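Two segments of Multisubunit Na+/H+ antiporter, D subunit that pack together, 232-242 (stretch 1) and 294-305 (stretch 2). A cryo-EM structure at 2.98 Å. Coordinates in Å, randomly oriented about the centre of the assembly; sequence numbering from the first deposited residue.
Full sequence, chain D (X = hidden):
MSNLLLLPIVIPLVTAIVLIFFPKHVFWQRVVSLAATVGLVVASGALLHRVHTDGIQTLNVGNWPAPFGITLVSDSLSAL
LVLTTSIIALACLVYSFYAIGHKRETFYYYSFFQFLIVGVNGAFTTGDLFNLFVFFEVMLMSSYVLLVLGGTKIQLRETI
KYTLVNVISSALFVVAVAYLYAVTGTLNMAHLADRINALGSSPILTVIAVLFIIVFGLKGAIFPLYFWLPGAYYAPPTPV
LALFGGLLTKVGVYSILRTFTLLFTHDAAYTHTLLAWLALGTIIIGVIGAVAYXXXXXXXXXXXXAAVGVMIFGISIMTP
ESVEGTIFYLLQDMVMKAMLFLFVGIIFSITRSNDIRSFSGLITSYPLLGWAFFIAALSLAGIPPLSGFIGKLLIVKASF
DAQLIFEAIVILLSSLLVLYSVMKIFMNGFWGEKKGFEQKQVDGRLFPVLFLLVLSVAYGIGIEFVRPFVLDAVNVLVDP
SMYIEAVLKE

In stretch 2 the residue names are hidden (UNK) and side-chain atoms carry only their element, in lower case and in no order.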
# COMPACT_ATOMS: atom_id res chain seq x y z
N ALA D 232 -2.56 -24.27 62.07
CA ALA D 232 -2.28 -24.40 60.64
C ALA D 232 -1.97 -25.84 60.27
O ALA D 232 -2.37 -26.30 59.20
CB ALA D 232 -1.12 -23.49 60.25
N TYR D 233 -1.26 -26.56 61.13
CA TYR D 233 -1.03 -27.96 60.81
C TYR D 233 -2.11 -28.87 61.38
O TYR D 233 -2.13 -30.06 61.05
CB TYR D 233 0.34 -28.43 61.29
CG TYR D 233 1.51 -27.91 60.47
CD1 TYR D 233 1.30 -27.14 59.33
CD2 TYR D 233 2.81 -28.25 60.79
CE1 TYR D 233 2.36 -26.68 58.58
CE2 TYR D 233 3.87 -27.80 60.05
CZ TYR D 233 3.64 -27.02 58.94
OH TYR D 233 4.70 -26.57 58.19
N TYR D 234 -3.00 -28.36 62.21
CA TYR D 234 -4.17 -29.15 62.57
C TYR D 234 -5.21 -29.16 61.47
O TYR D 234 -6.04 -30.08 61.42
CB TYR D 234 -4.78 -28.61 63.87
CG TYR D 234 -5.84 -29.51 64.46
CD1 TYR D 234 -5.49 -30.68 65.11
CD2 TYR D 234 -7.18 -29.18 64.36
CE1 TYR D 234 -6.45 -31.51 65.64
CE2 TYR D 234 -8.15 -30.01 64.89
CZ TYR D 234 -7.77 -31.17 65.53
OH TYR D 234 -8.73 -31.99 66.07
N ALA D 235 -5.17 -28.18 60.56
CA ALA D 235 -6.10 -28.11 59.43
C ALA D 235 -5.99 -29.18 58.32
O ALA D 235 -7.02 -29.81 58.03
CB ALA D 235 -6.01 -26.72 58.80
N PRO D 236 -4.85 -29.40 57.64
CA PRO D 236 -4.89 -30.04 56.31
C PRO D 236 -5.11 -31.54 56.39
O PRO D 236 -5.05 -32.12 57.48
CB PRO D 236 -3.50 -29.72 55.74
CG PRO D 236 -2.66 -29.75 56.90
CD PRO D 236 -3.44 -29.18 58.03
N PRO D 237 -5.39 -32.20 55.26
CA PRO D 237 -5.44 -33.67 55.25
C PRO D 237 -4.06 -34.29 55.40
O PRO D 237 -3.03 -33.63 55.37
CB PRO D 237 -6.06 -34.00 53.89
CG PRO D 237 -6.83 -32.80 53.54
CD PRO D 237 -6.03 -31.65 54.05
N THR D 238 -4.07 -35.63 55.51
CA THR D 238 -2.91 -36.36 56.03
C THR D 238 -1.68 -36.36 55.11
O THR D 238 -0.58 -36.07 55.62
CB THR D 238 -3.33 -37.78 56.43
OG1 THR D 238 -4.30 -37.71 57.49
CG2 THR D 238 -2.14 -38.58 56.89
N PRO D 239 -1.75 -36.67 53.80
CA PRO D 239 -0.51 -36.60 53.02
C PRO D 239 -0.01 -35.19 52.80
O PRO D 239 1.21 -34.98 52.72
CB PRO D 239 -0.88 -37.28 51.70
CG PRO D 239 -2.31 -37.07 51.57
CD PRO D 239 -2.86 -37.15 52.94
N VAL D 240 -0.92 -34.21 52.73
CA VAL D 240 -0.54 -32.80 52.69
C VAL D 240 0.19 -32.41 53.97
O VAL D 240 1.22 -31.72 53.93
CB VAL D 240 -1.79 -31.94 52.46
CG1 VAL D 240 -1.44 -30.48 52.44
CG2 VAL D 240 -2.49 -32.35 51.19
N LEU D 241 -0.31 -32.90 55.10
CA LEU D 241 0.32 -32.63 56.39
C LEU D 241 1.67 -33.30 56.52
O LEU D 241 2.59 -32.74 57.13
CB LEU D 241 -0.62 -33.08 57.50
CG LEU D 241 -0.14 -32.92 58.93
CD1 LEU D 241 0.20 -31.49 59.20
CD2 LEU D 241 -1.24 -33.38 59.82
N ALA D 242 1.82 -34.50 55.95
CA ALA D 242 3.11 -35.18 55.96
C ALA D 242 4.13 -34.43 55.11
O ALA D 242 5.30 -34.33 55.49
CB ALA D 242 2.95 -36.61 55.46
N UNK D 294 -3.55 -34.76 74.68
CA UNK D 294 -4.01 -36.12 74.45
C UNK D 294 -4.58 -36.26 73.04
O UNK D 294 -5.61 -36.91 72.83
c UNK D 294 -5.05 -36.54 75.48
c UNK D 294 -4.49 -36.58 76.88
o UNK D 294 -4.91 -35.81 77.75
n UNK D 294 -3.53 -37.46 77.12
N UNK D 295 -3.94 -35.62 72.07
CA UNK D 295 -4.39 -35.58 70.69
C UNK D 295 -3.17 -35.84 69.81
O UNK D 295 -2.14 -35.18 69.99
o UNK D 295 -5.91 -35.32 68.49
c UNK D 295 -5.02 -34.23 70.37
c UNK D 295 -5.83 -34.25 69.11
o UNK D 295 -6.37 -33.20 68.73
N UNK D 296 -3.30 -36.77 68.86
CA UNK D 296 -2.13 -37.32 68.16
C UNK D 296 -1.44 -36.28 67.28
O UNK D 296 -0.21 -36.16 67.29
s UNK D 296 -3.20 -41.21 67.07
c UNK D 296 -2.53 -38.53 67.31
c UNK D 296 -4.80 -40.86 66.37
c UNK D 296 -2.94 -39.75 68.09
N UNK D 297 -2.24 -35.52 66.52
CA UNK D 297 -1.70 -34.52 65.61
C UNK D 297 -0.95 -33.43 66.36
O UNK D 297 0.15 -33.04 65.95
n UNK D 297 -4.43 -32.41 60.02
c UNK D 297 -4.59 -33.44 60.84
n UNK D 297 -4.52 -33.26 62.15
c UNK D 297 -2.82 -33.92 64.75
c UNK D 297 -3.43 -34.88 63.74
c UNK D 297 -4.70 -34.32 63.13
n UNK D 297 -4.84 -34.64 60.34
N UNK D 298 -1.49 -32.99 67.50
CA UNK D 298 -0.81 -31.99 68.32
C UNK D 298 0.50 -32.51 68.90
O UNK D 298 1.47 -31.75 69.00
c UNK D 298 -3.37 -28.32 68.30
o UNK D 298 -5.64 -27.79 67.87
c UNK D 298 -1.70 -31.50 69.45
c UNK D 298 -4.09 -30.89 68.96
c UNK D 298 -2.42 -29.22 68.69
c UNK D 298 -5.05 -29.98 68.58
c UNK D 298 -2.76 -30.53 69.01
c UNK D 298 -4.69 -28.70 68.25
N UNK D 299 0.54 -33.79 69.25
CA UNK D 299 1.77 -34.39 69.77
C UNK D 299 2.85 -34.37 68.70
O UNK D 299 3.98 -33.94 68.96
c UNK D 299 2.77 -36.54 70.60
c UNK D 299 0.62 -35.75 71.54
c UNK D 299 1.48 -35.81 70.28
c UNK D 299 -0.02 -37.04 71.91
N UNK D 300 2.50 -34.74 67.47
CA UNK D 300 3.52 -34.76 66.42
C UNK D 300 3.93 -33.34 66.01
O UNK D 300 5.10 -33.09 65.69
c UNK D 300 2.54 -36.94 65.69
c UNK D 300 3.02 -35.59 65.22
c UNK D 300 4.10 -35.77 64.18
N UNK D 301 3.00 -32.38 66.10
CA UNK D 301 3.29 -30.97 65.82
C UNK D 301 4.30 -30.40 66.82
O UNK D 301 5.29 -29.76 66.44
c UNK D 301 2.19 -28.70 66.06
c UNK D 301 -0.25 -30.00 64.64
c UNK D 301 1.19 -30.39 64.52
c UNK D 301 1.97 -30.17 65.82
N UNK D 302 4.08 -30.65 68.10
CA UNK D 302 5.04 -30.16 69.07
C UNK D 302 6.34 -30.95 69.06
O UNK D 302 7.38 -30.40 69.45
c UNK D 302 3.98 -27.68 70.84
c UNK D 302 2.11 -29.10 70.51
o UNK D 302 0.94 -25.71 71.00
c UNK D 302 4.41 -30.12 70.46
c UNK D 302 1.26 -28.03 70.63
c UNK D 302 1.78 -26.78 70.86
c UNK D 302 3.48 -28.95 70.61
c UNK D 302 3.14 -26.60 70.96
N UNK D 303 6.34 -32.19 68.55
CA UNK D 303 7.62 -32.85 68.32
C UNK D 303 8.39 -32.23 67.16
O UNK D 303 9.63 -32.22 67.20
n UNK D 303 7.67 -34.83 70.42
c UNK D 303 6.99 -35.08 69.32
o UNK D 303 6.02 -35.83 69.32
c UNK D 303 7.43 -34.35 68.09
N UNK D 304 7.68 -31.72 66.14
CA UNK D 304 8.34 -30.92 65.10
C UNK D 304 9.03 -29.72 65.71
O UNK D 304 10.20 -29.44 65.42
c UNK D 304 6.72 -31.63 63.27
c UNK D 304 5.56 -31.17 62.46
c UNK D 304 7.34 -30.47 64.02
c UNK D 304 7.99 -29.53 63.02
N UNK D 305 8.32 -29.00 66.59
CA UNK D 305 8.86 -27.79 67.22
C UNK D 305 10.09 -28.12 68.07
O UNK D 305 11.12 -27.43 67.99
c UNK D 305 8.34 -25.88 68.76
c UNK D 305 5.46 -26.09 67.85
c UNK D 305 7.77 -27.08 68.04
c UNK D 305 6.64 -26.63 67.12

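Position 294 carries two side-chain carbons, the second bearing one oxygen and one nitrogen: a short amide, N294. It lies in the loop before the helix and does not touch stretch 1, so its type is read from its atoms alone. Position 295 has the same two-carbon skeleton, but its second carbon bears two oxygens, a carboxylate, and one of these approaches CE1 of Y234. This is D295, at the N-cap position; its side chain makes no capping bond, and its OD2 lies 3.5 Å from Y234 CE1. The side chain is poorly ordered, so this contact deserves little weight.

Position 296 shows an unbranched chain of two carbons, a sulfur and a terminal carbon, which is M296. It opens the helix but is out of reach of stretch 1, in a buried setting that suits a flexible apolar chain.

Position 297 has three carbons, a nitrogen, and then a carbon carrying two more nitrogens, one of which closely approaches P236 O. Such a guanidinium belongs to R297, whose long chain reaches the turn that follows Y234. There its NH2 donates a hydrogen bond to P236 O at 2.6 Å, with weak ones to Y233 O at 3.4 Å and Y234 O at 3.2 Å. L241 CD2 lies over one face of the group, 3.3 Å from NH2.

Position 298 bears one carbon and then a six-carbon ring with an oxygen, and a ring carbon comes close to Y234 CD1. This is Y298, whose flat ring can lie alongside that of Y234. Its CB points sideways, yet the ring comes nearer, its CE2 lying 3.6 Å from Y234 CD1. The ring planes are 17° apart and the centroids 4.8 Å, but the rings are slid apart and barely overlap.

Position 299 has four carbons, forked at the first, with one arm two carbons long: I299. Position 300 has one carbon carrying two others, V300. Both are buried, apolar and out of reach of stretch 1.

Position 301 repeats the four-carbon fork, and its longer arm ends near the CB of Y233. This is I301, pointing toward stretch 1, with CD1 3.7 Å from Y233 CB; a branched apolar chain fits this buried contact well.

Position 302 is again a carbon and a six-carbon ring bearing an oxygen, Y302. Position 303 has two carbons, the second with one oxygen and one nitrogen, hence N303. Both are buried but out of reach of stretch 1, so this contact gives no reason for their type.

Position 304 is another four-carbon fork, its longer arm ending near Y233 CD2. This is I304, an apolar chain suited to the buried edge of the Y233 ring, with CD1 4.3 Å from Y233 CD2. Position 305 has the same fork, I305, out of reach but apolar, as suits its buried setting.

The contact thus combines apolar packing with hydrogen bonding. Positions 297, 301 and 304, spaced by four and three residues, direct their CB atoms toward stretch 1 from one side of the helix. I301 and I304 supply apolar packing against Y233, while R297 NH2 donates one good hydrogen bond, to P236 O, and weak ones to Y233 O and Y234 O; the i+4 N-H is absent for Y233 O, because residue 237 is proline. Y298 adds its ring beside Y234.

Stretch 2, residues 294-305: NDMRYIVIYNII
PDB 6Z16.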